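Local coordinates for protein aminotransferase class-III (Sphaerobacter thermophilus DSM 20745, PDB 6K8H) that belongs to the class-III aminotransferases, with the fold of the PLP-dependent aminotransferases, and is modelled as a dimer holding (5-hydroxy-4,6-dimethylpyridin-3-yl)methyl dihydrogen phosphate, at residues Leu74-Gly77 with His78-Asp82; Asn84-Val87 with Ile88-Leu91; Ala108-Leu111 with Thr112-Pro116; Ala327-Thr330 with Ala331-Leu335. All coordinates share one frame; numbering follows the deposited sequence.

Contact 1: residues Leu74-Gly77 with His78-Asp82; sequences LIHG and HADPD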
loop_
_atom_site.group_PDB
_atom_site.type_symbol
_atom_site.label_atom_id
_atom_site.label_comp_id
_atom_site.label_asym_id
_atom_site.label_seq_id
_atom_site.Cartn_x
_atom_site.Cartn_y
_atom_site.Cartn_z
ATOM N N LEU B 74 -10.603 -11.572 5.768
ATOM C CA LEU B 74 -11.768 -12.124 5.075
ATOM C C LEU B 74 -12.756 -12.646 6.112
ATOM O O LEU B 74 -12.907 -13.848 6.336
ATOM C CB LEU B 74 -11.339 -13.197 4.073
ATOM C CG LEU B 74 -10.977 -12.611 2.701
ATOM C CD1 LEU B 74 -9.709 -11.736 2.775
ATOM C CD2 LEU B 74 -10.813 -13.724 1.691
ATOM N N ILE B 75 -13.470 -11.706 6.728
ATOM C CA ILE B 75 -14.418 -12.069 7.773
ATOM C C ILE B 75 -15.571 -12.893 7.214
ATOM O O ILE B 75 -16.244 -13.596 7.971
ATOM C CB ILE B 75 -14.896 -10.798 8.503
ATOM C CG1 ILE B 75 -15.728 -11.159 9.753
ATOM C CG2 ILE B 75 -15.625 -9.868 7.539
ATOM C CD1 ILE B 75 -15.617 -10.135 10.867
ATOM N N HIS B 76 -15.841 -12.817 5.908
ATOM C CA HIS B 76 -16.889 -13.637 5.305
ATOM C C HIS B 76 -16.348 -14.894 4.639
ATOM O O HIS B 76 -17.085 -15.558 3.903
ATOM C CB HIS B 76 -17.712 -12.819 4.308
ATOM C CG HIS B 76 -18.436 -11.677 4.945
ATOM N ND1 HIS B 76 -19.342 -11.852 5.970
ATOM C CD2 HIS B 76 -18.361 -10.345 4.733
ATOM C CE1 HIS B 76 -19.809 -10.675 6.348
ATOM N NE2 HIS B 76 -19.221 -9.743 5.618
ATOM N N GLY B 77 -15.089 -15.236 4.869
ATOM C CA GLY B 77 -14.547 -16.466 4.319
ATOM C C GLY B 77 -14.252 -16.347 2.837
ATOM O O GLY B 77 -14.153 -15.258 2.289
ATOM N N HIS B 78 -14.137 -17.500 2.179
ATOM C CA HIS B 78 -13.643 -17.555 0.807
ATOM C C HIS B 78 -14.774 -17.475 -0.207
ATOM O O HIS B 78 -15.818 -18.112 -0.042
ATOM C CB HIS B 78 -12.858 -18.844 0.557
ATOM C CG HIS B 78 -11.627 -18.971 1.392
ATOM N ND1 HIS B 78 -10.437 -18.352 1.068
ATOM C CD2 HIS B 78 -11.409 -19.623 2.557
ATOM C CE1 HIS B 78 -9.535 -18.632 1.989
ATOM N NE2 HIS B 78 -10.095 -19.405 2.900
ATOM N N ALA B 79 -14.545 -16.699 -1.269
ATOM C CA ALA B 79 -15.462 -16.608 -2.406
ATOM C C ALA B 79 -16.898 -16.344 -1.952
ATOM O O ALA B 79 -17.847 -17.022 -2.361
ATOM C CB ALA B 79 -15.395 -17.872 -3.268
ATOM N N ASP B 80 -17.052 -15.336 -1.108
ATOM C CA ASP B 80 -18.383 -14.958 -0.673
ATOM C C ASP B 80 -19.204 -14.528 -1.884
ATOM O O ASP B 80 -18.741 -13.685 -2.667
ATOM C CB ASP B 80 -18.323 -13.828 0.348
ATOM C CG ASP B 80 -19.702 -13.309 0.706
ATOM O OD1 ASP B 80 -20.324 -13.864 1.630
ATOM O OD2 ASP B 80 -20.169 -12.360 0.048
ATOM N N PRO B 81 -20.411 -15.075 -2.076
ATOM C CA PRO B 81 -21.155 -14.780 -3.315
ATOM C C PRO B 81 -21.634 -13.346 -3.421
ATOM O O PRO B 81 -21.654 -12.799 -4.527
ATOM C CB PRO B 81 -22.345 -15.757 -3.263
ATOM C CG PRO B 81 -22.092 -16.670 -2.132
ATOM C CD PRO B 81 -21.142 -16.003 -1.196
ATOM N N ASP B 82 -22.076 -12.733 -2.316
ATOM C CA ASP B 82 -22.586 -11.361 -2.390
ATOM C C ASP B 82 -21.484 -10.387 -2.781
ATOM O O ASP B 82 -21.685 -9.512 -3.640
ATOM C CB ASP B 82 -23.201 -10.957 -1.052
ATOM C CG ASP B 82 -24.406 -11.811 -0.687
ATOM O OD1 ASP B 82 -25.052 -12.339 -1.613
ATOM O OD2 ASP B 82 -24.704 -11.952 0.517
HETATM O O HOH W 1 -17.864 -17.424 1.709
HETATM O O HOH W 2 -19.806 -16.023 2.717
#
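The H76 side chain overlaps the carboxylate arm of D80, four residues on: its CB lies 3.9 Å from D80 OD1 and 4.1 Å from D80 CB. D80 OD1 approaches the imidazole obliquely, and the two groups touch without a direct bond. The ring is engaged by others, ND1 with T423 and NE2 with A331, while I75 CG2 lies over one face near the rim. Two waters bridge the bend. One lies between H76 O and H78 O, 2.8 Å from the latter, the other between H76 O and D80 OD1, so both sit against the H76 carbonyl. Before this, a type I beta turn runs from L74 to G77, closed by G77 N on L74 O at 3.0 Å. G77 leaves it with positive phi (76°), a value that favours glycine. The H78 side chain leaves the bend, with CB 3.7 Å from G77 C; NE2 bonds D66, and the ring meets that of F97 of the second subunit at about 20°. D80 is the N-cap of helix 81-91: with CG anti to the backbone N (chi1 174°), its OD2 accepts from I83 N. This bend thus carries the chain from helix 69-72 into helix 81-91, with K334 of helix 322-334 against H76 and the second subunit against H78.

Contact 2: residues Asn84-Val87 with Ile88-Leu91; sequences NEAV and IRQL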
loop_
_atom_site.group_PDB
_atom_site.type_symbol
_atom_site.label_atom_id
_atom_site.label_comp_id
_atom_site.label_asym_id
_atom_site.label_seq_id
_atom_site.Cartn_x
_atom_site.Cartn_y
_atom_site.Cartn_z
ATOM N N ASN B 84 -18.737 -11.181 -4.419
ATOM C CA ASN B 84 -18.383 -11.481 -5.809
ATOM C C ASN B 84 -19.379 -10.872 -6.791
ATOM O O ASN B 84 -18.978 -10.310 -7.817
ATOM C CB ASN B 84 -18.268 -12.994 -6.019
ATOM C CG ASN B 84 -16.914 -13.539 -5.565
ATOM O OD1 ASN B 84 -16.042 -12.774 -5.145
ATOM N ND2 ASN B 84 -16.738 -14.854 -5.642
ATOM N N GLU B 85 -20.669 -10.962 -6.467
ATOM C CA GLU B 85 -21.720 -10.389 -7.346
ATOM C C GLU B 85 -21.548 -8.868 -7.446
ATOM O O GLU B 85 -21.635 -8.349 -8.560
ATOM C CB GLU B 85 -23.098 -10.737 -6.795
ATOM C CG GLU B 85 -23.540 -12.140 -7.154
ATOM C CD GLU B 85 -24.844 -12.560 -6.501
ATOM O OE1 GLU B 85 -25.705 -11.678 -6.289
ATOM O OE2 GLU B 85 -24.984 -13.755 -6.189
ATOM N N ALA B 86 -21.295 -8.190 -6.325
ATOM C CA ALA B 86 -21.093 -6.739 -6.373
ATOM C C ALA B 86 -19.864 -6.370 -7.207
ATOM O O ALA B 86 -19.898 -5.430 -8.021
ATOM C CB ALA B 86 -20.965 -6.188 -4.958
ATOM N N VAL B 87 -18.769 -7.104 -7.019
ATOM C CA VAL B 87 -17.548 -6.840 -7.775
ATOM C C VAL B 87 -17.786 -7.045 -9.267
ATOM O O VAL B 87 -17.357 -6.235 -10.103
ATOM C CB VAL B 87 -16.402 -7.726 -7.256
ATOM C CG1 VAL B 87 -15.236 -7.700 -8.221
ATOM C CG2 VAL B 87 -15.989 -7.267 -5.857
ATOM N N ILE B 88 -18.460 -8.138 -9.607
ATOM C CA ILE B 88 -18.734 -8.438 -11.041
ATOM C C ILE B 88 -19.578 -7.301 -11.631
ATOM O O ILE B 88 -19.299 -6.898 -12.754
ATOM C CB ILE B 88 -19.365 -9.832 -11.188
ATOM C CG1 ILE B 88 -18.316 -10.923 -10.958
ATOM C CG2 ILE B 88 -20.052 -9.973 -12.532
ATOM C CD1 ILE B 88 -18.888 -12.296 -10.749
ATOM N N ARG B 89 -20.558 -6.794 -10.881
ATOM C CA ARG B 89 -21.320 -5.637 -11.344
ATOM C C ARG B 89 -20.398 -4.457 -11.631
ATOM O O ARG B 89 -20.554 -3.764 -12.649
ATOM C CB ARG B 89 -22.375 -5.230 -10.308
ATOM C CG ARG B 89 -23.715 -5.942 -10.418
ATOM C CD ARG B 89 -24.797 -5.193 -9.641
ATOM N NE ARG B 89 -24.588 -5.243 -8.193
ATOM C CZ ARG B 89 -24.893 -6.294 -7.428
ATOM N NH1 ARG B 89 -25.421 -7.385 -7.974
ATOM N NH2 ARG B 89 -24.672 -6.261 -6.114
ATOM N N GLN B 90 -19.428 -4.216 -10.738
ATOM C CA GLN B 90 -18.545 -3.059 -10.904
ATOM C C GLN B 90 -17.608 -3.232 -12.090
ATOM O O GLN B 90 -17.291 -2.257 -12.784
ATOM C CB GLN B 90 -17.730 -2.815 -9.632
ATOM C CG GLN B 90 -16.832 -1.583 -9.723
ATOM C CD GLN B 90 -17.619 -0.323 -10.005
ATOM O OE1 GLN B 90 -18.687 -0.105 -9.430
ATOM N NE2 GLN B 90 -17.097 0.518 -10.886
ATOM N N LEU B 91 -17.159 -4.468 -12.338
ATOM C CA LEU B 91 -16.180 -4.719 -13.399
ATOM C C LEU B 91 -16.687 -4.222 -14.740
ATOM O O LEU B 91 -15.907 -3.721 -15.564
ATOM C CB LEU B 91 -15.859 -6.207 -13.503
ATOM C CG LEU B 91 -15.098 -6.931 -12.397
ATOM C CD1 LEU B 91 -14.891 -8.387 -12.782
ATOM C CD2 LEU B 91 -13.773 -6.273 -12.152
#
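The shortest sound polar bonds hold the turns of helix 81-91 together: I88 N donates to N84 O at 2.9 Å, with an N-H...O angle of 161°, and L91 N to V87 O at the same length but less straight, 146°. R89 N to E85 O and Q90 N to A86 O complete the i to i+4 ladder. Around N84 O the I88 side chain adds apolar cover, its CG1 3.3 Å from that oxygen, because chi1 (-73°) sets CG1 beside the backbone N. The R89 chain bends at chi3 and doubles back along the preceding turn. E85 O lies over the centre of one guanidinium face, 3.9 Å above the plane, and on that face A86 CA comes within 3.6 Å of NH2; A86 CB is 3.9 Å from R89 NH2. The carboxylate of E85 stays apart from it, OE1 being 4.6 Å from R89 NH1. V87 CG1 packs on L91 CG at 4.2 Å; A86 faces V326 and T330 of helix 322-334. Q90 NE2 bonds G94 O. N84 ND2 bonds L91 O of the second subunit, and L91 O accepts the matching bond from N84 ND2 of the second subunit, while I88 and V87 pack on L91 of that subunit. The chemistry divides by side: E85 and R89 lie on the exposed side, N84, V87, I88 and L91 toward the second subunit, A86 and Q90 toward helix 322-334, and the opposite charges of E85 and R89, not in contact, probably attract one another weakly.

Contact 3: residues Ala108-Leu111 with Thr112-Pro116; sequences AELL and TERVP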
loop_
_atom_site.group_PDB
_atom_site.type_symbol
_atom_site.label_atom_id
_atom_site.label_comp_id
_atom_site.label_asym_id
_atom_site.label_seq_id
_atom_site.Cartn_x
_atom_site.Cartn_y
_atom_site.Cartn_z
ATOM N N ALA B 108 -17.332 5.641 2.953
ATOM C CA ALA B 108 -17.045 6.607 4.007
ATOM C C ALA B 108 -18.285 6.893 4.856
ATOM O O ALA B 108 -18.191 7.023 6.087
ATOM C CB ALA B 108 -16.480 7.889 3.391
ATOM N N GLU B 109 -19.458 6.996 4.219
ATOM C CA GLU B 109 -20.698 7.198 4.962
ATOM C C GLU B 109 -20.956 6.042 5.929
ATOM O O GLU B 109 -21.299 6.263 7.099
ATOM C CB GLU B 109 -21.860 7.391 3.981
ATOM C CG GLU B 109 -22.016 8.854 3.523
ATOM C CD GLU B 109 -22.902 9.031 2.287
ATOM O OE1 GLU B 109 -23.321 8.020 1.684
ATOM O OE2 GLU B 109 -23.164 10.196 1.913
ATOM N N LEU B 110 -20.755 4.798 5.478
ATOM C CA LEU B 110 -20.954 3.669 6.390
ATOM C C LEU B 110 -19.978 3.714 7.571
ATOM O O LEU B 110 -20.383 3.573 8.737
ATOM C CB LEU B 110 -20.825 2.344 5.634
ATOM C CG LEU B 110 -21.073 1.068 6.459
ATOM C CD1 LEU B 110 -21.673 -0.045 5.582
ATOM C CD2 LEU B 110 -19.794 0.574 7.146
ATOM N N LEU B 111 -18.677 3.878 7.286
ATOM C CA LEU B 111 -17.682 3.874 8.362
ATOM C C LEU B 111 -17.927 5.002 9.359
ATOM O O LEU B 111 -17.823 4.796 10.574
ATOM C CB LEU B 111 -16.260 3.985 7.795
ATOM C CG LEU B 111 -15.719 2.732 7.087
ATOM C CD1 LEU B 111 -14.327 3.001 6.499
ATOM C CD2 LEU B 111 -15.685 1.550 8.031
ATOM N N THR B 112 -18.224 6.212 8.878
ATOM C CA THR B 112 -18.442 7.303 9.825
ATOM C C THR B 112 -19.753 7.127 10.583
ATOM O O THR B 112 -19.856 7.567 11.734
ATOM C CB THR B 112 -18.408 8.677 9.127
ATOM O OG1 THR B 112 -19.346 8.710 8.048
ATOM C CG2 THR B 112 -17.011 8.993 8.600
ATOM N N GLU B 113 -20.753 6.466 9.986
ATOM C CA GLU B 113 -21.991 6.225 10.722
ATOM C C GLU B 113 -21.767 5.234 11.855
ATOM O O GLU B 113 -22.349 5.379 12.939
ATOM C CB GLU B 113 -23.087 5.712 9.782
ATOM C CG GLU B 113 -23.897 6.812 9.096
ATOM C CD GLU B 113 -24.454 6.400 7.725
ATOM O OE1 GLU B 113 -24.751 5.193 7.513
ATOM O OE2 GLU B 113 -24.601 7.298 6.859
ATOM N N ARG B 114 -20.900 4.242 11.639
ATOM C CA ARG B 114 -20.763 3.164 12.618
ATOM C C ARG B 114 -19.808 3.500 13.765
ATOM O O ARG B 114 -20.061 3.094 14.903
ATOM C CB ARG B 114 -20.285 1.892 11.930
ATOM C CG ARG B 114 -21.311 1.280 11.010
ATOM C CD ARG B 114 -20.948 -0.153 10.685
ATOM N NE ARG B 114 -21.942 -0.744 9.809
ATOM C CZ ARG B 114 -21.969 -2.027 9.481
ATOM N NH1 ARG B 114 -21.032 -2.843 9.956
ATOM N NH2 ARG B 114 -22.929 -2.481 8.680
ATOM N N VAL B 115 -18.703 4.182 13.496
ATOM C CA VAL B 115 -17.656 4.432 14.499
ATOM C C VAL B 115 -17.758 5.845 14.976
ATOM O O VAL B 115 -17.568 6.799 14.180
ATOM C CB VAL B 115 -16.252 4.148 13.937
ATOM C CG1 VAL B 115 -15.216 4.300 15.047
ATOM C CG2 VAL B 115 -16.160 2.768 13.276
ATOM N N PRO B 116 -18.000 6.105 16.271
ATOM C CA PRO B 116 -18.243 7.481 16.735
ATOM C C PRO B 116 -17.093 8.448 16.472
ATOM O O PRO B 116 -17.338 9.564 15.998
ATOM C CB PRO B 116 -18.487 7.297 18.237
ATOM C CG PRO B 116 -19.073 5.896 18.337
ATOM C CD PRO B 116 -18.309 5.093 17.304
#
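The guanidinium of R114 carries L110 CD2 over one face, 3.7 Å from NE, and CD1 of the same leucine lies 4.1 Å from NH2. The R114 chain runs extended from CG to NE and crosses the leucine at a slant; the L110 chi1 of -177°, which puts CG anti to the backbone N, carries the branch there. The far end of R114 reaches helix 322-334 and the residue after it through weak bonds from NH2 to M332 O and NH1 to L335 O. The extended E113 side chain lies alongside the preceding turn, CD 3.2 Å from E109 O; E109 itself forms a salt bridge with R25 of the second subunit. All this belongs to the last turns of helix 102-114, which packs on strand 120-124, an outermost strand, within this chain, of the mixed sheet. A108 O is gripped twice, by T112 N at 2.9 Å and T112 OG1 at 2.8 Å, from opposite faces of its carbonyl plane. With chi1 55° the hydroxyl sits between the backbone N and the carbonyl carbon, where it can bend back to that oxygen. V115 is first to leave helical angles, yet its N still donates to L111 O at 3.1 Å, while its side chain packs on Q268 of helix 266-271.

Contact 4: residues Ala327-Thr330 with Ala331-Leu335; sequences AGLT and AMRKL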
loop_
_atom_site.group_PDB
_atom_site.type_symbol
_atom_site.label_atom_id
_atom_site.label_comp_id
_atom_site.label_asym_id
_atom_site.label_seq_id
_atom_site.Cartn_x
_atom_site.Cartn_y
_atom_site.Cartn_z
ATOM N N ALA B 327 -16.596 -3.796 -2.818
ATOM C CA ALA B 327 -16.430 -5.013 -2.030
ATOM C C ALA B 327 -16.460 -4.708 -0.532
ATOM O O ALA B 327 -17.056 -5.460 0.253
ATOM C CB ALA B 327 -15.131 -5.713 -2.418
ATOM N N GLY B 328 -15.840 -3.600 -0.122
ATOM C CA GLY B 328 -15.887 -3.202 1.273
ATOM C C GLY B 328 -17.281 -2.810 1.725
ATOM O O GLY B 328 -17.709 -3.175 2.822
ATOM N N LEU B 329 -18.008 -2.056 0.895
ATOM C CA LEU B 329 -19.386 -1.704 1.231
ATOM C C LEU B 329 -20.235 -2.951 1.446
ATOM O O LEU B 329 -20.991 -3.042 2.423
ATOM C CB LEU B 329 -19.996 -0.820 0.136
ATOM C CG LEU B 329 -21.328 -0.195 0.579
ATOM C CD1 LEU B 329 -21.092 0.759 1.749
ATOM C CD2 LEU B 329 -22.042 0.513 -0.562
ATOM N N THR B 330 -20.118 -3.930 0.545
ATOM C CA THR B 330 -20.889 -5.169 0.691
ATOM C C THR B 330 -20.480 -5.934 1.944
ATOM O O THR B 330 -21.335 -6.358 2.739
ATOM C CB THR B 330 -20.713 -6.034 -0.559
ATOM O OG1 THR B 330 -20.990 -5.238 -1.718
ATOM C CG2 THR B 330 -21.645 -7.241 -0.542
ATOM N N ALA B 331 -19.166 -6.112 2.147
ATOM C CA ALA B 331 -18.685 -6.848 3.318
ATOM C C ALA B 331 -19.189 -6.222 4.609
ATOM O O ALA B 331 -19.678 -6.919 5.509
ATOM C CB ALA B 331 -17.154 -6.894 3.320
ATOM N N MET B 332 -19.096 -4.896 4.713
ATOM C CA MET B 332 -19.514 -4.233 5.937
ATOM C C MET B 332 -21.027 -4.268 6.092
ATOM O O MET B 332 -21.527 -4.470 7.202
ATOM C CB MET B 332 -18.993 -2.796 5.958
ATOM C CG MET B 332 -17.478 -2.685 6.001
ATOM S SD MET B 332 -16.715 -3.620 7.349
ATOM C CE MET B 332 -17.226 -2.634 8.759
ATOM N N ARG B 333 -21.777 -4.086 4.997
ATOM C CA ARG B 333 -23.231 -4.126 5.110
ATOM C C ARG B 333 -23.715 -5.484 5.581
ATOM O O ARG B 333 -24.756 -5.569 6.240
ATOM C CB ARG B 333 -23.902 -3.780 3.780
ATOM C CG ARG B 333 -24.099 -2.277 3.580
ATOM C CD ARG B 333 -24.782 -1.968 2.244
ATOM N NE ARG B 333 -24.883 -0.520 2.060
ATOM C CZ ARG B 333 -25.238 0.074 0.924
ATOM N NH1 ARG B 333 -25.525 -0.660 -0.146
ATOM N NH2 ARG B 333 -25.298 1.405 0.860
ATOM N N LYS B 334 -22.995 -6.556 5.228
ATOM C CA LYS B 334 -23.341 -7.887 5.716
ATOM C C LYS B 334 -23.002 -8.106 7.186
ATOM O O LYS B 334 -23.533 -9.051 7.788
ATOM C CB LYS B 334 -22.652 -8.950 4.859
ATOM C CG LYS B 334 -23.204 -9.017 3.443
ATOM C CD LYS B 334 -22.314 -9.828 2.493
ATOM C CE LYS B 334 -22.069 -11.229 2.990
ATOM N NZ LYS B 334 -23.119 -12.189 2.542
ATOM N N LEU B 335 -22.114 -7.290 7.768
ATOM C CA LEU B 335 -21.755 -7.367 9.191
ATOM C C LEU B 335 -22.705 -6.477 9.986
ATOM O O LEU B 335 -22.409 -5.323 10.299
ATOM C CB LEU B 335 -20.313 -6.936 9.418
ATOM C CG LEU B 335 -19.135 -7.850 9.156
ATOM C CD1 LEU B 335 -17.861 -7.063 9.482
ATOM C CD2 LEU B 335 -19.224 -9.127 9.976
#
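K334 NZ makes a salt bridge with the D82 carboxylate, reached by an ammonium arm bent at chi3 and chi4, and T330 OG1 bonds V326 O one turn back. Along the backbone, four sound i to i+4 bonds run from A331 N on A327 O, at 2.9 Å, to K334 N on T330 O, at 3.0 Å. M332 N on G328 O is nearly as straight (165°) as the first. T330 and K334 lie side by side and point the same way, T330 CG2 4.0 Å from K334 CD. The guanidinium of R333 is roofed by a leucine: L329 CD2 stands 3.5 Å above the centre of one face and 3.6 Å from CZ. L329, with CG anti to the backbone N (chi1 -168°), and the extended R333 slant across each other. M332 keeps CG 3.2 Å from G328 O, and beyond it the chain, bent at chi2 and chi3, leads away. The side chains of A327 and A331 meet I83 on helix 81-91, while L329, M332 and R333 meet L110 on helix 102-114. This is ordinary helix packing: consecutive turns of a helix packed between helices 81-91 and 102-114 in the aminotransferase fold.

From the N terminus, contact 1 closes the bend between helix 69-72 and helix 81-91, contact 2 follows on the rest of that second helix, contact 3 ends helix 102-114, and contact 4 lies on the C-terminal part of helix 322-334. All four are local and follow one another in series, so none nests within or crosses another along the chain. In space contact 4 is the hub. It joins contact 1 through D82 with K334 and H76 with A331, contact 2 through A86 on T330 and V87 on A327, and contact 3 through L110 and R114. Contacts 1 and 2 touch through A79 and N84, whereas contact 3 touches neither. Contacts 1, 2 and 3 also face the second subunit.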